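Local coordinates for protein Dye-decolorizing peroxidase (PDB 7D8M) that binds heme b and probably acts as a dye-decolorizing peroxidase, a heme enzyme that uses hydrogen peroxide to oxidise its substrates, at residues A[232-237]-A[254-259]; A[324-329]-A[387-392]; A[396-401]-A[406-411]. One frame throughout, in Å; residues are numbered along the deposited sequence.

Interaction 1 (A[232-237]-A[254-259])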
loop_
_atom_site.group_PDB
_atom_site.type_symbol
_atom_site.label_atom_id
_atom_site.label_comp_id
_atom_site.label_asym_id
_atom_site.label_seq_id
_atom_site.Cartn_x
_atom_site.Cartn_y
_atom_site.Cartn_z
ATOM N N ASN A 232 -12.372 13.155 -11.604
ATOM C CA ASN A 232 -12.266 14.575 -11.937
ATOM C C ASN A 232 -13.637 15.199 -12.199
ATOM O O ASN A 232 -13.914 16.311 -11.740
ATOM C CB ASN A 232 -11.356 14.765 -13.150
ATOM C CG ASN A 232 -9.899 14.547 -12.814
ATOM O OD1 ASN A 232 -9.489 14.725 -11.670
ATOM N ND2 ASN A 232 -9.105 14.163 -13.810
ATOM N N LYS A 233 -14.504 14.498 -12.937
ATOM C CA LYS A 233 -15.844 15.019 -13.216
ATOM C C LYS A 233 -16.660 15.164 -11.934
ATOM O O LYS A 233 -17.420 16.131 -11.773
ATOM C CB LYS A 233 -16.544 14.093 -14.223
ATOM C CG LYS A 233 -18.003 14.440 -14.560
ATOM C CD LYS A 233 -18.105 15.795 -15.233
ATOM C CE LYS A 233 -19.535 16.095 -15.676
ATOM N NZ LYS A 233 -19.830 17.559 -15.584
ATOM N N TYR A 234 -16.494 14.231 -10.994
ATOM C CA TYR A 234 -17.236 14.294 -9.737
ATOM C C TYR A 234 -16.876 15.534 -8.924
ATOM O O TYR A 234 -17.759 16.226 -8.392
ATOM C CB TYR A 234 -16.983 13.042 -8.900
ATOM C CG TYR A 234 -17.710 13.123 -7.579
ATOM C CD1 TYR A 234 -19.086 12.976 -7.525
ATOM C CD2 TYR A 234 -17.031 13.393 -6.398
ATOM C CE1 TYR A 234 -19.774 13.068 -6.316
ATOM C CE2 TYR A 234 -17.706 13.496 -5.189
ATOM C CZ TYR A 234 -19.080 13.332 -5.154
ATOM O OH TYR A 234 -19.771 13.429 -3.958
ATOM N N VAL A 235 -15.579 15.807 -8.770
ATOM C CA VAL A 235 -15.190 16.921 -7.908
ATOM C C VAL A 235 -15.480 18.249 -8.591
ATOM O O VAL A 235 -15.811 19.242 -7.920
ATOM C CB VAL A 235 -13.711 16.806 -7.488
ATOM C CG1 VAL A 235 -13.501 15.567 -6.600
ATOM C CG2 VAL A 235 -12.794 16.759 -8.706
ATOM N N LEU A 236 -15.380 18.297 -9.922
ATOM C CA LEU A 236 -15.829 19.487 -10.647
ATOM C C LEU A 236 -17.316 19.729 -10.429
ATOM O O LEU A 236 -17.732 20.850 -10.113
ATOM C CB LEU A 236 -15.519 19.347 -12.140
ATOM C CG LEU A 236 -14.089 19.750 -12.521
ATOM C CD1 LEU A 236 -13.699 19.308 -13.943
ATOM C CD2 LEU A 236 -13.924 21.264 -12.344
ATOM N N ASP A 237 -18.132 18.681 -10.582
ATOM C CA ASP A 237 -19.579 18.811 -10.441
ATOM C C ASP A 237 -19.997 19.189 -9.028
ATOM O O ASP A 237 -21.106 19.700 -8.839
ATOM C CB ASP A 237 -20.281 17.508 -10.813
ATOM C CG ASP A 237 -20.331 17.265 -12.312
ATOM O OD1 ASP A 237 -19.976 18.176 -13.101
ATOM O OD2 ASP A 237 -20.731 16.145 -12.695
ATOM N N GLU A 254 -10.545 21.367 -6.826
ATOM C CA GLU A 254 -9.295 20.958 -6.194
ATOM C C GLU A 254 -9.379 21.032 -4.676
ATOM O O GLU A 254 -8.760 20.213 -3.985
ATOM C CB GLU A 254 -8.128 21.801 -6.710
ATOM C CG GLU A 254 -7.871 21.675 -8.229
ATOM C CD GLU A 254 -7.499 20.256 -8.716
ATOM O OE1 GLU A 254 -7.506 19.282 -7.925
ATOM O OE2 GLU A 254 -7.191 20.114 -9.926
ATOM N N LEU A 255 -10.131 21.995 -4.133
ATOM C CA LEU A 255 -10.355 22.010 -2.692
ATOM C C LEU A 255 -11.054 20.731 -2.246
ATOM O O LEU A 255 -10.628 20.080 -1.286
ATOM C CB LEU A 255 -11.162 23.247 -2.288
ATOM C CG LEU A 255 -11.438 23.396 -0.788
ATOM C CD1 LEU A 255 -10.126 23.573 -0.023
ATOM C CD2 LEU A 255 -12.377 24.559 -0.518
ATOM N N LEU A 256 -12.119 20.342 -2.949
ATOM C CA LEU A 256 -12.846 19.138 -2.570
ATOM C C LEU A 256 -11.947 17.907 -2.643
ATOM O O LEU A 256 -11.953 17.071 -1.733
ATOM C CB LEU A 256 -14.079 18.960 -3.456
ATOM C CG LEU A 256 -14.869 17.687 -3.139
ATOM C CD1 LEU A 256 -15.355 17.694 -1.682
ATOM C CD2 LEU A 256 -16.042 17.497 -4.094
ATOM N N GLY A 257 -11.161 17.783 -3.714
ATOM C CA GLY A 257 -10.212 16.675 -3.799
ATOM C C GLY A 257 -9.225 16.651 -2.645
ATOM O O GLY A 257 -8.914 15.588 -2.101
ATOM N N SER A 258 -8.713 17.827 -2.256
ATOM C CA SER A 258 -7.802 17.888 -1.118
ATOM C C SER A 258 -8.499 17.461 0.169
ATOM O O SER A 258 -7.871 16.850 1.039
ATOM C CB SER A 258 -7.225 19.298 -0.972
ATOM O OG SER A 258 -8.158 20.158 -0.327
ATOM N N ARG A 259 -9.794 17.750 0.298
ATOM C CA ARG A 259 -10.534 17.326 1.482
ATOM C C ARG A 259 -10.769 15.819 1.499
ATOM O O ARG A 259 -10.769 15.208 2.573
ATOM C CB ARG A 259 -11.872 18.072 1.567
ATOM C CG ARG A 259 -11.730 19.587 1.591
ATOM C CD ARG A 259 -11.559 20.117 2.990
ATOM N NE ARG A 259 -12.722 19.890 3.846
ATOM C CZ ARG A 259 -12.721 20.156 5.152
ATOM N NH1 ARG A 259 -11.623 20.647 5.713
ATOM N NH2 ARG A 259 -13.806 19.933 5.900
#
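A helix-helix crossing in the α+β fold of this DyP-type peroxidase brings V235 of helix 228-237 against L256 of helix 249-261. The two short helical segments approach to 8.7 Å between axes, with an angle of 114° between their N-to-C directions, so they cross steeply rather than lie alongside one another. The point of crossing is V235 over L256, whose CA atoms are 6.2 Å apart. L256 reaches over with one branch: CG anti to the backbone N (chi1 178°), with chi2 near 60°, puts CD2 4.0 Å from V235 CA, and the same methyl lies 4.1 Å from V235 CG1. No hydrogen bond or salt bridge joins the two segments; the packing is apolar. Y234 adds a looser touch, its ring atom CE2 coming to 4.5 Å from L256 CD2. F422 of strand 421-423 packs on both Y234 and L256, while A253 and M260 of the same helix 249-261 also pack on V235. The heme lies about 10 Å from G257, and the contact is helix packing that does not touch it. V235 CG1 lies 4.3 Å from the backbone N of G257.

Interaction 2 (A[324-329]-A[387-392])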
loop_
_atom_site.group_PDB
_atom_site.type_symbol
_atom_site.label_atom_id
_atom_site.label_comp_id
_atom_site.label_asym_id
_atom_site.label_seq_id
_atom_site.Cartn_x
_atom_site.Cartn_y
_atom_site.Cartn_z
ATOM N N GLN A 324 -3.410 10.963 21.305
ATOM C CA GLN A 324 -4.143 11.032 22.563
ATOM C C GLN A 324 -3.955 9.789 23.422
ATOM O O GLN A 324 -4.510 9.734 24.527
ATOM C CB GLN A 324 -5.636 11.232 22.302
ATOM C CG GLN A 324 -6.039 12.655 21.945
ATOM C CD GLN A 324 -7.469 12.729 21.461
ATOM O OE1 GLN A 324 -7.769 12.376 20.316
ATOM N NE2 GLN A 324 -8.366 13.181 22.329
ATOM N N GLY A 325 -3.192 8.802 22.947
ATOM C CA GLY A 325 -2.932 7.592 23.703
ATOM C C GLY A 325 -4.059 6.587 23.727
ATOM O O GLY A 325 -4.021 5.657 24.540
ATOM N N LEU A 326 -5.070 6.737 22.871
ATOM C CA LEU A 326 -6.146 5.754 22.848
ATOM C C LEU A 326 -5.673 4.398 22.336
ATOM O O LEU A 326 -6.298 3.379 22.641
ATOM C CB LEU A 326 -7.303 6.273 22.001
ATOM C CG LEU A 326 -7.885 7.613 22.487
ATOM C CD1 LEU A 326 -8.842 8.178 21.445
ATOM C CD2 LEU A 326 -8.600 7.445 23.827
ATOM N N PHE A 327 -4.597 4.369 21.560
ATOM C CA PHE A 327 -3.935 3.133 21.165
ATOM C C PHE A 327 -2.532 3.515 20.716
ATOM O O PHE A 327 -2.194 4.698 20.633
ATOM C CB PHE A 327 -4.720 2.380 20.081
ATOM C CG PHE A 327 -5.144 3.237 18.911
ATOM C CD1 PHE A 327 -4.298 3.429 17.827
ATOM C CD2 PHE A 327 -6.396 3.844 18.893
ATOM C CE1 PHE A 327 -4.683 4.206 16.747
ATOM C CE2 PHE A 327 -6.790 4.624 17.816
ATOM C CZ PHE A 327 -5.930 4.805 16.738
ATOM N N GLY A 328 -1.715 2.508 20.442
ATOM C CA GLY A 328 -0.307 2.692 20.122
ATOM C C GLY A 328 -0.006 2.663 18.635
ATOM O O GLY A 328 -0.807 3.107 17.803
ATOM N N ASP A 329 1.175 2.146 18.293
ATOM C CA ASP A 329 1.669 2.125 16.916
ATOM C C ASP A 329 1.320 0.834 16.180
ATOM O O ASP A 329 1.870 0.581 15.105
ATOM C CB ASP A 329 3.185 2.348 16.899
ATOM C CG ASP A 329 3.953 1.212 17.560
ATOM O OD1 ASP A 329 3.316 0.253 18.044
ATOM O OD2 ASP A 329 5.200 1.274 17.596
ATOM N N PRO A 387 -13.644 7.782 12.625
ATOM C CA PRO A 387 -13.083 7.620 13.974
ATOM C C PRO A 387 -14.084 7.767 15.120
ATOM O O PRO A 387 -15.010 8.592 15.072
ATOM C CB PRO A 387 -12.040 8.743 14.048
ATOM C CG PRO A 387 -12.641 9.834 13.197
ATOM C CD PRO A 387 -13.287 9.090 12.039
ATOM N N PHE A 388 -13.892 6.935 16.139
ATOM C CA PHE A 388 -14.551 7.134 17.416
ATOM C C PHE A 388 -13.869 8.275 18.169
ATOM O O PHE A 388 -12.800 8.766 17.774
ATOM C CB PHE A 388 -14.528 5.845 18.242
ATOM C CG PHE A 388 -13.146 5.424 18.675
ATOM C CD1 PHE A 388 -12.637 5.826 19.900
ATOM C CD2 PHE A 388 -12.357 4.639 17.851
ATOM C CE1 PHE A 388 -11.375 5.458 20.301
ATOM C CE2 PHE A 388 -11.078 4.261 18.245
ATOM C CZ PHE A 388 -10.588 4.667 19.470
ATOM N N SER A 389 -14.506 8.688 19.272
ATOM C CA SER A 389 -14.120 9.752 20.207
ATOM C C SER A 389 -14.529 11.138 19.726
ATOM O O SER A 389 -14.170 12.128 20.385
ATOM C CB SER A 389 -12.615 9.796 20.524
ATOM O OG SER A 389 -11.865 10.266 19.415
ATOM N N LYS A 390 -15.240 11.261 18.609
ATOM C CA LYS A 390 -15.656 12.577 18.157
ATOM C C LYS A 390 -17.014 12.916 18.773
ATOM O O LYS A 390 -17.607 12.115 19.502
ATOM C CB LYS A 390 -15.679 12.635 16.629
ATOM C CG LYS A 390 -14.394 12.115 15.978
ATOM C CD LYS A 390 -13.172 12.793 16.594
ATOM C CE LYS A 390 -11.921 12.535 15.783
ATOM N NZ LYS A 390 -10.739 13.257 16.313
ATOM N N GLY A 391 -17.513 14.117 18.484
ATOM C CA GLY A 391 -18.797 14.538 18.996
ATOM C C GLY A 391 -19.897 13.562 18.632
ATOM O O GLY A 391 -19.997 13.118 17.483
ATOM N N PRO A 392 -20.761 13.230 19.603
ATOM C CA PRO A 392 -21.728 12.132 19.400
ATOM C C PRO A 392 -22.675 12.333 18.230
ATOM O O PRO A 392 -23.167 11.344 17.674
ATOM C CB PRO A 392 -22.501 12.082 20.728
ATOM C CG PRO A 392 -21.684 12.846 21.702
ATOM C CD PRO A 392 -20.886 13.849 20.935
#
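F388 meets L326 and F327 in a surface contact between two loops, one following the Schellman motif that ends helix 319-323 and the other lying between helix 373-381 and strand 409-411. The motif turns at G325, whose positive phi suits a glycine, and the chain then presents L326 and F327 to the second loop. The inner, better packed side is the pair of rings, both partly exposed. F327 crosses F388 obliquely, and F388 CZ lies at the F327 ring edge, near its plane, 4.1 Å from CE2. With chi1 at 49° the F327 ring sits over its own backbone, flanked by N and C; it also packs on P318 and on L321 of helix 319-323, and meets F331 with the planes at about 80°. The solvent side is the end formed by L326 and S389, both exposed. L326 and F388 run alongside in opposite senses, and the methyl CD1 of L326 bridges the two sides, 3.9 Å from CE1 of F388. No hydrogen bond crosses between the loops, and the backbones stay far apart, the nearest CA atoms being those of L326 and S389 at 9.3 Å. Farther along, K390 ties the second loop down through a salt bridge to D320. At the exposed margin, S389 OG rests 4.2 Å from L326 CD1.

Interaction 3 (A[396-401]-A[406-411])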
loop_
_atom_site.group_PDB
_atom_site.type_symbol
_atom_site.label_atom_id
_atom_site.label_comp_id
_atom_site.label_asym_id
_atom_site.label_seq_id
_atom_site.Cartn_x
_atom_site.Cartn_y
_atom_site.Cartn_z
ATOM N N LEU A 396 -19.979 10.658 10.172
ATOM C CA LEU A 396 -18.656 10.358 9.639
ATOM C C LEU A 396 -18.778 9.727 8.263
ATOM O O LEU A 396 -18.637 10.422 7.250
ATOM C CB LEU A 396 -17.898 9.456 10.617
ATOM C CG LEU A 396 -17.826 10.039 12.033
ATOM C CD1 LEU A 396 -17.616 8.971 13.095
ATOM C CD2 LEU A 396 -16.765 11.130 12.145
ATOM N N GLY A 397 -19.072 8.425 8.209
ATOM C CA GLY A 397 -19.197 7.743 6.938
ATOM C C GLY A 397 -17.889 7.104 6.499
ATOM O O GLY A 397 -16.951 6.924 7.283
ATOM N N LEU A 398 -17.828 6.776 5.208
ATOM C CA LEU A 398 -16.720 6.010 4.650
ATOM C C LEU A 398 -15.576 6.914 4.203
ATOM O O LEU A 398 -15.756 8.104 3.914
ATOM C CB LEU A 398 -17.187 5.173 3.457
ATOM C CG LEU A 398 -18.313 4.160 3.667
ATOM C CD1 LEU A 398 -18.355 3.178 2.499
ATOM C CD2 LEU A 398 -18.160 3.435 5.007
ATOM N N ASP A 399 -14.380 6.323 4.152
ATOM C CA ASP A 399 -13.273 6.914 3.433
ATOM C C ASP A 399 -13.732 7.210 2.003
ATOM O O ASP A 399 -14.230 6.305 1.321
ATOM C CB ASP A 399 -12.098 5.935 3.464
ATOM C CG ASP A 399 -10.830 6.470 2.797
ATOM O OD1 ASP A 399 -10.897 7.011 1.672
ATOM O OD2 ASP A 399 -9.747 6.310 3.401
ATOM N N PRO A 400 -13.647 8.457 1.539
ATOM C CA PRO A 400 -14.179 8.777 0.211
ATOM C C PRO A 400 -13.263 8.355 -0.925
ATOM O O PRO A 400 -13.664 8.454 -2.091
ATOM C CB PRO A 400 -14.339 10.302 0.269
ATOM C CG PRO A 400 -13.247 10.725 1.207
ATOM C CD PRO A 400 -13.191 9.661 2.257
ATOM N N VAL A 401 -12.068 7.859 -0.625
ATOM C CA VAL A 401 -11.162 7.354 -1.652
ATOM C C VAL A 401 -11.325 5.838 -1.738
ATOM O O VAL A 401 -11.802 5.319 -2.751
ATOM C CB VAL A 401 -9.709 7.783 -1.361
ATOM C CG1 VAL A 401 -8.715 7.272 -2.436
ATOM C CG2 VAL A 401 -9.635 9.308 -1.257
ATOM N N SER A 406 -20.360 -0.595 1.866
ATOM C CA SER A 406 -21.633 0.029 2.217
ATOM C C SER A 406 -21.954 1.064 1.147
ATOM O O SER A 406 -21.129 1.279 0.247
ATOM C CB SER A 406 -21.568 0.702 3.596
ATOM O OG SER A 406 -20.818 -0.007 4.554
ATOM N N PRO A 407 -23.118 1.726 1.205
ATOM C CA PRO A 407 -23.313 2.940 0.394
ATOM C C PRO A 407 -22.225 3.961 0.689
ATOM O O PRO A 407 -21.920 4.255 1.848
ATOM C CB PRO A 407 -24.697 3.443 0.823
ATOM C CG PRO A 407 -25.010 2.710 2.074
ATOM C CD PRO A 407 -24.343 1.382 1.947
ATOM N N ARG A 408 -21.620 4.490 -0.374
ATOM C CA ARG A 408 -20.403 5.291 -0.242
ATOM C C ARG A 408 -20.780 6.732 0.110
ATOM O O ARG A 408 -20.616 7.680 -0.667
ATOM C CB ARG A 408 -19.562 5.194 -1.509
ATOM C CG ARG A 408 -18.459 4.152 -1.396
ATOM C CD ARG A 408 -17.741 3.916 -2.720
ATOM N NE ARG A 408 -17.230 5.147 -3.314
ATOM C CZ ARG A 408 -16.097 5.737 -2.949
ATOM N NH1 ARG A 408 -15.345 5.210 -1.986
ATOM N NH2 ARG A 408 -15.707 6.847 -3.554
ATOM N N GLU A 409 -21.304 6.881 1.323
ATOM C CA GLU A 409 -21.650 8.184 1.870
ATOM C C GLU A 409 -20.571 8.644 2.841
ATOM O O GLU A 409 -20.217 7.915 3.775
ATOM C CB GLU A 409 -23.003 8.137 2.582
ATOM C CG GLU A 409 -23.641 9.501 2.720
ATOM C CD GLU A 409 -25.011 9.466 3.389
ATOM O OE1 GLU A 409 -25.324 8.482 4.096
ATOM O OE2 GLU A 409 -25.767 10.439 3.210
ATOM N N THR A 410 -20.077 9.865 2.633
ATOM C CA THR A 410 -19.044 10.475 3.460
ATOM C C THR A 410 -19.531 11.849 3.914
ATOM O O THR A 410 -19.984 12.642 3.084
ATOM C CB THR A 410 -17.731 10.628 2.679
ATOM O OG1 THR A 410 -17.299 9.343 2.155
ATOM C CG2 THR A 410 -16.646 11.237 3.583
ATOM N N PHE A 411 -19.411 12.137 5.211
ATOM C CA PHE A 411 -19.731 13.451 5.763
ATOM C C PHE A 411 -18.457 14.247 6.065
ATOM O O PHE A 411 -17.338 13.721 6.039
ATOM C CB PHE A 411 -20.578 13.319 7.035
ATOM C CG PHE A 411 -21.911 12.646 6.821
ATOM C CD1 PHE A 411 -23.075 13.405 6.683
ATOM C CD2 PHE A 411 -22.006 11.260 6.777
ATOM C CE1 PHE A 411 -24.303 12.794 6.491
ATOM C CE2 PHE A 411 -23.225 10.640 6.584
ATOM C CZ PHE A 411 -24.384 11.409 6.444
HETATM O O HOH W 1 -17.276 7.189 0.169
#
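T410 sets its OG1 anti to its own carbonyl carbon (chi1 -56°), beside the backbone N, and so delivers the hydroxyl to L398 O, while the R408 chain, bent at chi3 (54°), swings its guanidinium round to P400 O. T410 OG1 donates to L398 O at 2.6 Å from above the carbonyl plane, and accepts from a water that also bonds weakly to D399 O. P400 crosses T410 at about a right angle, its CB 3.6 Å from OG1. R408 NH2 donates to P400 O at 3.0 Å, again from above the carbonyl plane. The same guanidinium bonds P425 O, V424 O and G403 O, so several backbone carbonyls grip one charge. With the guanidinium gone, as in an alanine here, all four carbonyls would probably lose this side-chain donor and 396-401 its tie to the 424-425 region. L398 CD1 packs across the R408 chain, 4.0 Å from CG. A single beta bridge joins G397 and T410: F411 N donates to L396 O at 2.8 Å and L398 N to E409 O at 3.0 Å. G397 CA lies 3.3 Å from E409 O in a CA-H...O contact. D399 OD1 accepts from V401 N, 2.7 Å away, in an Asx turn, and from I402 N; OD2 bonds ND1 of H312, the axial heme ligand, consistent with the Asp-His pair of heme peroxidases. Around it, strand 421-423 pairs with strand 409-411, helix 312-316 lies beside D399 and V401, and helix 249-261 packs on P400 and V401.

From the N terminus, interaction 1 comes first, closing a short connection of 16 residues between helices 228-237 and 249-261. Interaction 2 then spans 57 residues, from the loop after helix 319-323 to the loop after helix 373-381, a stretch that includes strands 334-340 and 359-366. Interaction 3 follows, closing a connection of four residues. The three lie in series, none nested or crossed. Interactions 2 and 3 touch, P387 O lying 3.3 Å from L396 CD1; 387-392 and 396-401 both belong to the loop between helix 373-381 and strand 409-411. Interactions 1 and 3 do not touch, but F422 of strand 421-423 packs on the first and pairs with T410 in the third.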